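PDB 1U0L: small ribosomal subunit biogenesis GTPase RsgA from Thermotoga maritima, which probably assists late maturation of the 30S ribosomal subunit as a circularly permuted, zinc-binding GTPase that hydrolyses GTP slowly until the 30S subunit stimulates it. Local coordinates for residues 10-15 with 26-31; 14-19 with 214-219; 20-25 with 33-38; 51-56 with 71-76. All coordinates share one frame; numbering follows the deposited sequence.

Interaction 1 (10-15 with 26-31); sequences RRRGIV and EDEETG
Arg11 reaches across to two acidic side chains, Asp27 and Glu29, in one salt-bridge network. CG of Arg11 stands anti to its carbonyl carbon (chi1 -72°), and the chain bends further out, at chi3. NH1 meets Asp27 OD1 at 2.6 Å, with the carboxylate lying over one face of the guanidinium and the two planes nearly perpendicular. NH2 bonds to Glu29 OE1 at 3.1 Å, near the guanidinium edge but tilted somewhat out of its plane, and uses the anti lone pair of that oxygen; Glu29 is poorly ordered, so this arm is less certain. An alanine at Arg11 would probably leave the carboxylates of Asp27 and Glu29 without the positive charge they share. Asp27 OD1 also takes a weak hydrogen bond from the Tyr57 hydroxyl. These residues sit at the open end of the antiparallel hairpin of strands 11-19 and 22-27, the first two strands of the OB-fold domain. Its backbone pairing is carried by Ile14 N to Glu26 O and Glu26 N to Ile14 O, both 2.9 Å, and continues past the end of strand 22-27, into the loop that follows, with Glu28 N to Arg12 O, also 2.9 Å. Gly13 lies opposite Asp27 as a non-hydrogen-bonded pair. Beyond it, Arg12 and Glu28 run side by side, pointing the same way, but their ion pair is long, with NE 3.9 Å from OE1. Ile14 CD1 packs at 4.0 Å on Glu28 CB, the two side chains crossing at about a right angle. The carboxylate of Glu26 leads away from the hairpin partner to Lys218 and the Tyr224 hydroxyl.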
# COMPACT_ATOMS: atom_id res chain seq x y z
N ARG A 10 -14.20 -29.13 -4.49
CA ARG A 10 -13.21 -28.05 -4.48
C ARG A 10 -13.67 -26.76 -5.15
O ARG A 10 -14.01 -26.75 -6.34
CB ARG A 10 -11.92 -28.53 -5.16
CG ARG A 10 -11.03 -29.43 -4.32
CD ARG A 10 -10.10 -28.60 -3.45
NE ARG A 10 -9.02 -29.39 -2.86
CZ ARG A 10 -9.20 -30.38 -1.98
NH1 ARG A 10 -10.43 -30.70 -1.58
NH2 ARG A 10 -8.16 -31.04 -1.50
N ARG A 11 -13.68 -25.67 -4.39
CA ARG A 11 -14.06 -24.36 -4.90
C ARG A 11 -13.03 -23.33 -4.45
O ARG A 11 -12.54 -23.39 -3.32
CB ARG A 11 -15.45 -23.94 -4.41
CG ARG A 11 -16.60 -24.70 -5.03
CD ARG A 11 -17.91 -23.93 -4.89
NE ARG A 11 -18.41 -23.45 -6.18
CZ ARG A 11 -17.79 -22.57 -6.97
NH1 ARG A 11 -16.63 -22.05 -6.60
NH2 ARG A 11 -18.34 -22.22 -8.12
N ARG A 12 -12.71 -22.39 -5.33
CA ARG A 12 -11.74 -21.35 -5.02
C ARG A 12 -12.41 -20.13 -4.39
O ARG A 12 -13.52 -19.75 -4.76
CB ARG A 12 -11.01 -20.93 -6.29
CG ARG A 12 -10.44 -22.10 -7.06
CD ARG A 12 -9.78 -21.66 -8.36
NE ARG A 12 -8.44 -21.09 -8.15
CZ ARG A 12 -7.42 -21.74 -7.60
NH1 ARG A 12 -7.57 -22.99 -7.19
NH2 ARG A 12 -6.25 -21.14 -7.49
N GLY A 13 -11.71 -19.53 -3.42
CA GLY A 13 -12.23 -18.36 -2.74
C GLY A 13 -11.12 -17.46 -2.21
O GLY A 13 -9.95 -17.85 -2.18
N ILE A 14 -11.49 -16.25 -1.82
CA ILE A 14 -10.54 -15.28 -1.26
C ILE A 14 -10.93 -15.05 0.19
O ILE A 14 -12.10 -14.79 0.48
CB ILE A 14 -10.59 -13.90 -1.98
CG1 ILE A 14 -10.38 -14.07 -3.49
CG2 ILE A 14 -9.50 -12.99 -1.44
CD1 ILE A 14 -11.58 -14.61 -4.24
N VAL A 15 -9.98 -15.17 1.11
CA VAL A 15 -10.29 -14.91 2.52
C VAL A 15 -10.57 -13.42 2.70
O VAL A 15 -9.85 -12.58 2.16
CB VAL A 15 -9.12 -15.24 3.42
CG1 VAL A 15 -9.46 -14.83 4.86
CG2 VAL A 15 -8.78 -16.72 3.31
N GLU A 26 -14.80 -15.93 0.61
CA GLU A 26 -15.76 -15.47 -0.38
C GLU A 26 -15.53 -16.31 -1.62
O GLU A 26 -14.39 -16.56 -1.99
CB GLU A 26 -15.53 -14.00 -0.71
CG GLU A 26 -16.45 -13.48 -1.78
CD GLU A 26 -16.31 -11.98 -1.97
OE1 GLU A 26 -16.27 -11.27 -0.95
OE2 GLU A 26 -16.25 -11.54 -3.14
N ASP A 27 -16.61 -16.76 -2.26
CA ASP A 27 -16.49 -17.60 -3.44
C ASP A 27 -16.02 -16.84 -4.68
O ASP A 27 -16.65 -15.89 -5.13
CB ASP A 27 -17.84 -18.28 -3.72
CG ASP A 27 -17.76 -19.31 -4.82
OD1 ASP A 27 -17.04 -20.31 -4.65
OD2 ASP A 27 -18.43 -19.12 -5.86
N GLU A 28 -14.88 -17.27 -5.22
CA GLU A 28 -14.29 -16.65 -6.40
C GLU A 28 -15.23 -16.62 -7.59
O GLU A 28 -15.25 -15.65 -8.35
CB GLU A 28 -13.00 -17.39 -6.78
CG GLU A 28 -12.34 -16.88 -8.05
CD GLU A 28 -11.07 -17.66 -8.39
OE1 GLU A 28 -10.10 -17.58 -7.60
OE2 GLU A 28 -11.06 -18.34 -9.43
N GLU A 29 -16.01 -17.68 -7.76
CA GLU A 29 -16.96 -17.78 -8.87
C GLU A 29 -17.98 -16.66 -8.70
O GLU A 29 -17.72 -15.51 -9.07
CB GLU A 29 -17.66 -19.14 -8.84
CG GLU A 29 -18.27 -19.58 -10.17
CD GLU A 29 -17.28 -20.32 -11.06
OE1 GLU A 29 -16.74 -21.36 -10.63
OE2 GLU A 29 -17.04 -19.86 -12.20
N THR A 30 -19.13 -17.00 -8.14
CA THR A 30 -20.20 -16.03 -7.89
C THR A 30 -20.75 -16.42 -6.53
O THR A 30 -21.91 -16.83 -6.40
CB THR A 30 -21.33 -16.14 -8.95
OG1 THR A 30 -20.78 -15.98 -10.26
CG2 THR A 30 -22.38 -15.07 -8.71
N GLY A 31 -19.92 -16.29 -5.51
CA GLY A 31 -20.37 -16.68 -4.20
C GLY A 31 -20.50 -15.62 -3.13
O GLY A 31 -19.97 -14.51 -3.24

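Interaction 2 (14-19 with 214-219); sequences IVVSFH and AQLLKF
Leu216 meets strand 14-19 through two torsions: CG stands anti to its carbonyl carbon (chi1 -63°), and CD1 is anti to CA (chi2 -174°), which carries this methyl out to Val15 and Ile14. CD1 lies 3.4 Å from the carbonyl oxygen Val15 O and 4.2 Å from Ile14 CG2, the side chains of Leu216 and Ile14 crossing at about a right angle. Nearer the backbone, Val16 offers its CG1 methyl to Leu216 CB at 4.1 Å, and here the two side chains meet at a slant. One direct backbone hydrogen bond ties the segments: Leu216 N donates to Val16 O at 2.9 Å, in the carbonyl plane and on a lone pair. The same oxygen also receives a CA-H...O contact from Gln215 CA at 3.1 Å, so a single carbonyl is held by two neighbouring groups of the other segment. Gln215 extends beyond CG, and its CG methylene lies against Ser17 CB, aliphatic part to aliphatic part. A bridging water adds an indirect link, accepting from Phe18 N at 2.7 Å and donating to Ala214 O at 2.8 Å. The contact joins the N-terminal OB-fold to the GTPase domain, two parts of the chain far apart in sequence. Strands 14-19 and 216-218 run at 121° to each other and belong to different sheets. Strand 11-19 is flanked by strands 22-27 and 54-58 of the OB-fold, whereas strand 216-218 forms the outer edge of the GTPase sheet beside strand 224-226, whose Tyr224 also packs on Leu216.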
# COMPACT_ATOMS: atom_id res chain seq x y z
N ILE A 14 -11.49 -16.25 -1.82
CA ILE A 14 -10.54 -15.28 -1.26
C ILE A 14 -10.93 -15.05 0.19
O ILE A 14 -12.10 -14.79 0.48
CB ILE A 14 -10.59 -13.90 -1.98
CG1 ILE A 14 -10.38 -14.07 -3.49
CG2 ILE A 14 -9.50 -12.99 -1.44
CD1 ILE A 14 -11.58 -14.61 -4.24
N VAL A 15 -9.98 -15.17 1.11
CA VAL A 15 -10.29 -14.91 2.52
C VAL A 15 -10.57 -13.42 2.70
O VAL A 15 -9.85 -12.58 2.16
CB VAL A 15 -9.12 -15.24 3.42
CG1 VAL A 15 -9.46 -14.83 4.86
CG2 VAL A 15 -8.78 -16.72 3.31
N VAL A 16 -11.60 -13.08 3.46
CA VAL A 16 -11.93 -11.68 3.64
C VAL A 16 -12.00 -11.18 5.08
O VAL A 16 -12.01 -9.98 5.32
CB VAL A 16 -13.25 -11.38 2.97
CG1 VAL A 16 -13.10 -11.50 1.45
CG2 VAL A 16 -14.30 -12.32 3.51
N SER A 17 -12.05 -12.10 6.03
CA SER A 17 -12.08 -11.70 7.43
C SER A 17 -12.06 -12.91 8.36
O SER A 17 -12.26 -14.04 7.91
CB SER A 17 -13.31 -10.85 7.74
OG SER A 17 -14.48 -11.65 7.79
N PHE A 18 -11.82 -12.65 9.64
CA PHE A 18 -11.80 -13.71 10.63
C PHE A 18 -12.85 -13.44 11.71
O PHE A 18 -12.69 -12.59 12.57
CB PHE A 18 -10.41 -13.82 11.22
CG PHE A 18 -9.39 -14.29 10.23
CD1 PHE A 18 -9.07 -13.50 9.13
CD2 PHE A 18 -8.78 -15.52 10.36
CE1 PHE A 18 -8.16 -13.94 8.18
CE2 PHE A 18 -7.86 -15.97 9.42
CZ PHE A 18 -7.55 -15.18 8.32
N HIS A 19 -13.94 -14.20 11.64
CA HIS A 19 -15.07 -14.08 12.55
C HIS A 19 -15.17 -15.30 13.49
O HIS A 19 -14.77 -16.40 13.13
CB HIS A 19 -16.34 -13.93 11.71
CG HIS A 19 -17.52 -13.39 12.45
ND1 HIS A 19 -18.09 -14.05 13.52
CD2 HIS A 19 -18.24 -12.26 12.28
CE1 HIS A 19 -19.12 -13.35 13.97
NE2 HIS A 19 -19.23 -12.26 13.23
N ALA A 214 -7.45 -7.43 9.83
CA ALA A 214 -8.07 -6.58 8.83
C ALA A 214 -9.19 -7.34 8.16
O ALA A 214 -9.44 -8.50 8.46
CB ALA A 214 -7.05 -6.16 7.79
N GLN A 215 -9.88 -6.66 7.25
CA GLN A 215 -10.97 -7.26 6.51
C GLN A 215 -10.88 -6.72 5.11
O GLN A 215 -10.25 -5.70 4.87
CB GLN A 215 -12.31 -6.86 7.11
CG GLN A 215 -12.68 -7.64 8.33
CD GLN A 215 -14.08 -7.32 8.77
OE1 GLN A 215 -14.95 -7.02 7.95
NE2 GLN A 215 -14.32 -7.38 10.08
N LEU A 216 -11.50 -7.41 4.16
CA LEU A 216 -11.46 -6.89 2.81
C LEU A 216 -12.85 -6.38 2.53
O LEU A 216 -13.83 -7.06 2.80
CB LEU A 216 -11.06 -7.99 1.82
CG LEU A 216 -9.66 -8.58 2.02
CD1 LEU A 216 -9.35 -9.52 0.89
CD2 LEU A 216 -8.62 -7.46 2.04
N LEU A 217 -12.94 -5.15 2.04
CA LEU A 217 -14.23 -4.58 1.72
C LEU A 217 -14.37 -4.65 0.22
O LEU A 217 -13.47 -4.21 -0.51
CB LEU A 217 -14.29 -3.14 2.21
CG LEU A 217 -14.16 -3.00 3.72
CD1 LEU A 217 -13.96 -1.54 4.09
CD2 LEU A 217 -15.39 -3.58 4.39
N LYS A 218 -15.48 -5.20 -0.26
CA LYS A 218 -15.67 -5.32 -1.69
C LYS A 218 -16.21 -4.02 -2.26
O LYS A 218 -17.10 -3.40 -1.68
CB LYS A 218 -16.65 -6.46 -2.00
CG LYS A 218 -16.70 -6.83 -3.48
CD LYS A 218 -17.82 -7.80 -3.80
CE LYS A 218 -17.70 -9.12 -3.05
NZ LYS A 218 -17.93 -8.97 -1.58
N PHE A 219 -15.65 -3.60 -3.38
CA PHE A 219 -16.09 -2.38 -4.03
C PHE A 219 -17.26 -2.65 -4.95
O PHE A 219 -17.37 -3.72 -5.56
CB PHE A 219 -14.96 -1.75 -4.86
CG PHE A 219 -14.03 -0.90 -4.06
CD1 PHE A 219 -12.65 -1.10 -4.13
CD2 PHE A 219 -14.52 0.12 -3.24
CE1 PHE A 219 -11.77 -0.31 -3.40
CE2 PHE A 219 -13.65 0.92 -2.51
CZ PHE A 219 -12.28 0.70 -2.59
O HOH W 1 -10.87 -10.13 10.19

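Interaction 3 (20-25 with 33-38); sequences SNMVTV and RILCKL
Met22 and Leu35 cross at about a right angle, the thioether of the methionine passing the CD2 methyl of the leucine. CD2 sits 3.3 Å from Met22 SD and touches CB as well. Met22 CG is anti to the carbonyl carbon (chi1 -68°), and the chain then bends at chi3 so that CE comes 3.3 Å from Lys37 CG. Methionine and lysine likewise cross at about a right angle, and the much-folded lysine chain turns its NZ back to 3.5 Å from Met22 CG. Leu35 shares one face of the sheet with Thr24, its partner in a non-hydrogen-bonded antiparallel pair. Thr24 CG2, anti to the backbone N, meets Arg33 CG at 3.3 Å, the two side chains slanting across each other at the aliphatic start of the arginine. The other face carries Val23, Val25, Ile34 and Cys36. Here Val25 CG1 touches Cys36 SG at 3.4 Å, while its CG2 packs more loosely on Ile34 CB at 4.3 Å. Val25 N donates to Ile34 O at 2.9 Å; the reverse bond, Ile34 N to Val25 O, is weak, as are those between Val23 and Cys36. The two strands thus form an antiparallel hairpin, the second of the OB-fold, with strand directions 143° apart. Strand 22-27 has strand 11-19 on its other edge, and strand 33-38 pairs in parallel with strand 65-70. Ile67 of that strand packs on Val23, Val25 and Cys36, and Tyr57 of strand 54-58 on Val25, Ile34 and Cys36.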
# COMPACT_ATOMS: atom_id res chain seq x y z
N SER A 20 -15.70 -15.08 14.69
CA SER A 20 -15.88 -16.12 15.71
C SER A 20 -14.86 -17.27 15.70
O SER A 20 -15.23 -18.45 15.73
CB SER A 20 -17.31 -16.71 15.66
OG SER A 20 -18.05 -16.28 14.51
N ASN A 21 -13.58 -16.91 15.67
CA ASN A 21 -12.48 -17.87 15.68
C ASN A 21 -12.53 -18.81 14.46
O ASN A 21 -12.16 -19.98 14.55
CB ASN A 21 -12.51 -18.67 16.98
CG ASN A 21 -11.14 -19.19 17.40
OD1 ASN A 21 -10.96 -19.64 18.54
ND2 ASN A 21 -10.18 -19.14 16.49
N MET A 22 -12.99 -18.27 13.33
CA MET A 22 -13.09 -19.02 12.08
C MET A 22 -12.84 -18.14 10.85
O MET A 22 -13.10 -16.94 10.87
CB MET A 22 -14.48 -19.67 11.97
CG MET A 22 -14.76 -20.78 12.98
SD MET A 22 -16.40 -21.52 12.77
CE MET A 22 -16.01 -22.90 11.77
N VAL A 23 -12.32 -18.75 9.79
CA VAL A 23 -12.03 -18.03 8.56
C VAL A 23 -13.26 -17.85 7.67
O VAL A 23 -13.95 -18.82 7.34
CB VAL A 23 -10.94 -18.76 7.72
CG1 VAL A 23 -10.69 -18.01 6.41
CG2 VAL A 23 -9.66 -18.89 8.53
N THR A 24 -13.51 -16.61 7.26
CA THR A 24 -14.64 -16.30 6.39
C THR A 24 -14.09 -16.18 4.98
O THR A 24 -13.23 -15.33 4.73
CB THR A 24 -15.27 -14.93 6.75
OG1 THR A 24 -15.39 -14.82 8.18
CG2 THR A 24 -16.65 -14.79 6.12
N VAL A 25 -14.57 -17.00 4.06
CA VAL A 25 -14.08 -16.92 2.68
C VAL A 25 -15.19 -16.45 1.75
O VAL A 25 -16.37 -16.57 2.07
CB VAL A 25 -13.54 -18.28 2.14
CG1 VAL A 25 -13.18 -19.20 3.30
CG2 VAL A 25 -14.56 -18.93 1.21
N ARG A 33 -20.60 -14.98 1.30
CA ARG A 33 -19.64 -15.15 2.37
C ARG A 33 -19.79 -16.48 3.11
O ARG A 33 -20.57 -16.60 4.06
CB ARG A 33 -19.78 -13.97 3.34
CG ARG A 33 -18.47 -13.33 3.77
CD ARG A 33 -18.68 -12.00 4.49
NE ARG A 33 -18.93 -10.89 3.56
CZ ARG A 33 -18.02 -10.37 2.74
NH1 ARG A 33 -16.79 -10.85 2.72
NH2 ARG A 33 -18.34 -9.36 1.95
N ILE A 34 -19.03 -17.49 2.68
CA ILE A 34 -19.08 -18.81 3.30
C ILE A 34 -18.11 -18.87 4.48
O ILE A 34 -16.91 -18.67 4.31
CB ILE A 34 -18.64 -19.94 2.31
CG1 ILE A 34 -19.45 -19.88 1.02
CG2 ILE A 34 -18.78 -21.29 2.98
CD1 ILE A 34 -19.03 -18.77 0.08
N LEU A 35 -18.61 -19.14 5.69
CA LEU A 35 -17.70 -19.23 6.83
C LEU A 35 -16.98 -20.57 6.69
O LEU A 35 -17.47 -21.45 6.00
CB LEU A 35 -18.47 -19.14 8.14
CG LEU A 35 -17.61 -18.86 9.39
CD1 LEU A 35 -18.46 -18.24 10.48
CD2 LEU A 35 -16.97 -20.15 9.87
N CYS A 36 -15.82 -20.73 7.32
CA CYS A 36 -15.06 -21.97 7.20
C CYS A 36 -14.12 -22.34 8.35
O CYS A 36 -13.87 -21.56 9.27
CB CYS A 36 -14.22 -21.96 5.92
SG CYS A 36 -15.14 -21.79 4.39
N LYS A 37 -13.59 -23.55 8.25
CA LYS A 37 -12.66 -24.08 9.22
C LYS A 37 -11.56 -24.76 8.42
O LYS A 37 -11.82 -25.41 7.41
CB LYS A 37 -13.35 -25.10 10.13
CG LYS A 37 -13.25 -24.78 11.62
CD LYS A 37 -11.82 -24.80 12.14
CE LYS A 37 -11.03 -23.56 11.72
NZ LYS A 37 -11.71 -22.30 12.15
N LEU A 38 -10.31 -24.58 8.84
CA LEU A 38 -9.22 -25.20 8.11
C LEU A 38 -8.97 -26.57 8.69
O LEU A 38 -8.85 -26.74 9.90
CB LEU A 38 -7.96 -24.33 8.19
CG LEU A 38 -7.81 -23.36 9.36
CD1 LEU A 38 -7.76 -24.12 10.67
CD2 LEU A 38 -6.55 -22.54 9.17

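Interaction 4 (51-56 with 71-76); sequences VGDRVE and LHRKNL
Leu71 N donates to Arg54 O at 2.9 Å; this backbone bond pins the start of segment 71-76 to strand 54-58. The Leu71 side chain follows it in. CG stands anti to the carbonyl carbon (chi1 -78°), and the two methyls part beyond it. CD2 lies 3.6 Å from Arg54 CB, leucine and arginine slanting across each other, while CD1 reaches Val55 CA at 4.0 Å and comes 3.9 Å from Glu56 OE2. Arg12 of strand 11-19 also packs on Leu71. An alanine at Leu71 would probably open a gap beside Arg54 and Val55, although the backbone bond could remain. Segment 71-76 is the connection by which the chain passes from strand 65-70, the last of the OB-fold strands, toward the GTPase domain, and here it runs on alongside the start of strand 54-58. Further along this connection, Arg73 forms a salt bridge with Asp53. The carboxylate sits at the edge of the guanidinium, the two planes only 27° apart; the modelled atoms crowd one another, so the detail of the pairing is doubtful. The weak bond from Arg73 NH2 to Asp53 OD2, 3.3 Å long, belongs to the same bridge. Asp53 OD2 also accepts from the backbone N of Tyr50, and Arg73 NH2 makes a weak bond to the carbonyl of Lys48, so the pair is tied to the loop leading into strand 54-58.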
# COMPACT_ATOMS: atom_id res chain seq x y z
N VAL A 51 -5.83 -12.64 5.82
CA VAL A 51 -6.86 -11.96 5.05
C VAL A 51 -6.21 -11.64 3.70
O VAL A 51 -5.07 -11.16 3.63
CB VAL A 51 -7.28 -10.64 5.74
CG1 VAL A 51 -8.52 -10.08 5.08
CG2 VAL A 51 -7.51 -10.88 7.21
N GLY A 52 -6.93 -11.90 2.62
CA GLY A 52 -6.38 -11.62 1.31
C GLY A 52 -5.78 -12.86 0.68
O GLY A 52 -5.33 -12.83 -0.47
N ASP A 53 -5.75 -13.94 1.45
CA ASP A 53 -5.21 -15.20 0.97
C ASP A 53 -6.21 -15.90 0.10
O ASP A 53 -7.40 -15.92 0.42
CB ASP A 53 -4.83 -16.12 2.12
CG ASP A 53 -3.34 -16.17 2.35
OD1 ASP A 53 -2.60 -15.96 1.35
OD2 ASP A 53 -2.89 -16.42 3.49
N ARG A 54 -5.74 -16.43 -1.02
CA ARG A 54 -6.60 -17.15 -1.95
C ARG A 54 -6.65 -18.60 -1.47
O ARG A 54 -5.61 -19.19 -1.16
CB ARG A 54 -6.01 -17.10 -3.36
CG ARG A 54 -6.91 -16.44 -4.37
CD ARG A 54 -6.95 -14.94 -4.19
NE ARG A 54 -7.78 -14.28 -5.19
CZ ARG A 54 -7.69 -12.98 -5.48
NH1 ARG A 54 -6.82 -12.22 -4.84
NH2 ARG A 54 -8.48 -12.46 -6.41
N VAL A 55 -7.84 -19.18 -1.39
CA VAL A 55 -7.96 -20.56 -0.94
C VAL A 55 -8.99 -21.41 -1.67
O VAL A 55 -9.89 -20.89 -2.34
CB VAL A 55 -8.29 -20.64 0.58
CG1 VAL A 55 -7.14 -20.02 1.39
CG2 VAL A 55 -9.61 -19.95 0.86
N GLU A 56 -8.84 -22.73 -1.55
CA GLU A 56 -9.76 -23.69 -2.15
C GLU A 56 -10.33 -24.51 -0.99
O GLU A 56 -9.58 -25.04 -0.17
CB GLU A 56 -9.04 -24.57 -3.17
CG GLU A 56 -7.66 -25.04 -2.77
CD GLU A 56 -6.97 -25.79 -3.89
OE1 GLU A 56 -7.54 -26.80 -4.36
OE2 GLU A 56 -5.87 -25.38 -4.30
N LEU A 71 -3.48 -21.18 -1.34
CA LEU A 71 -2.58 -20.90 -2.46
C LEU A 71 -1.36 -20.09 -2.02
O LEU A 71 -1.34 -19.55 -0.92
CB LEU A 71 -3.30 -20.12 -3.55
CG LEU A 71 -4.25 -20.82 -4.52
CD1 LEU A 71 -5.34 -21.57 -3.76
CD2 LEU A 71 -4.86 -19.76 -5.44
N HIS A 72 -0.36 -20.00 -2.90
CA HIS A 72 0.85 -19.24 -2.60
C HIS A 72 0.59 -17.74 -2.76
O HIS A 72 -0.03 -17.31 -3.73
CB HIS A 72 2.01 -19.68 -3.50
CG HIS A 72 2.41 -21.11 -3.32
ND1 HIS A 72 1.72 -22.16 -3.90
CD2 HIS A 72 3.43 -21.67 -2.62
CE1 HIS A 72 2.30 -23.30 -3.57
NE2 HIS A 72 3.34 -23.03 -2.80
N ARG A 73 1.08 -16.96 -1.81
CA ARG A 73 0.89 -15.52 -1.84
C ARG A 73 2.01 -14.76 -2.56
O ARG A 73 3.16 -15.19 -2.54
CB ARG A 73 0.75 -15.00 -0.40
CG ARG A 73 1.91 -15.40 0.47
CD ARG A 73 1.88 -14.69 1.82
NE ARG A 73 1.62 -15.60 2.93
CZ ARG A 73 0.41 -16.07 3.22
NH1 ARG A 73 -0.62 -15.72 2.47
NH2 ARG A 73 0.24 -16.90 4.25
N LYS A 74 1.65 -13.65 -3.20
CA LYS A 74 2.62 -12.81 -3.92
C LYS A 74 3.37 -11.91 -2.93
O LYS A 74 4.44 -11.41 -3.24
CB LYS A 74 1.89 -11.93 -4.94
CG LYS A 74 0.90 -10.97 -4.30
CD LYS A 74 -0.07 -10.34 -5.29
CE LYS A 74 0.61 -9.35 -6.22
NZ LYS A 74 -0.37 -8.76 -7.19
N ASN A 75 2.78 -11.72 -1.75
CA ASN A 75 3.36 -10.87 -0.72
C ASN A 75 2.49 -10.91 0.55
O ASN A 75 1.42 -11.50 0.57
CB ASN A 75 3.46 -9.43 -1.21
CG ASN A 75 2.11 -8.84 -1.51
OD1 ASN A 75 1.22 -8.88 -0.66
ND2 ASN A 75 1.93 -8.29 -2.70
N LEU A 76 2.96 -10.24 1.59
CA LEU A 76 2.24 -10.21 2.85
C LEU A 76 2.54 -8.91 3.59
O LEU A 76 3.63 -8.77 4.13
CB LEU A 76 2.67 -11.38 3.72
CG LEU A 76 1.67 -11.98 4.70
CD1 LEU A 76 2.46 -12.46 5.90
CD2 LEU A 76 0.61 -10.99 5.12

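Interactions 1, 3 and 4 gather on the five-stranded sheet of the OB-fold, whereas interaction 2 leads from it to the GTPase sheet. Interactions 1 and 3 share strand 22-27, their centres about 12 Å apart, and their segments alternate along the chain, as expected of consecutive hairpins. Interaction 4 follows both in sequence, and its strand 54-58 borders strand 11-19, closing the sheet. Interactions 3 and 4 are both nested inside the long loop closed by interaction 2, which starts from the same strand as interaction 1; the salt bridge from Glu26 to Lys218 joins those two. The OB-fold thus meets the GTPase domain both through space, at 14-19 with 214-219, and along the chain, at 71-76.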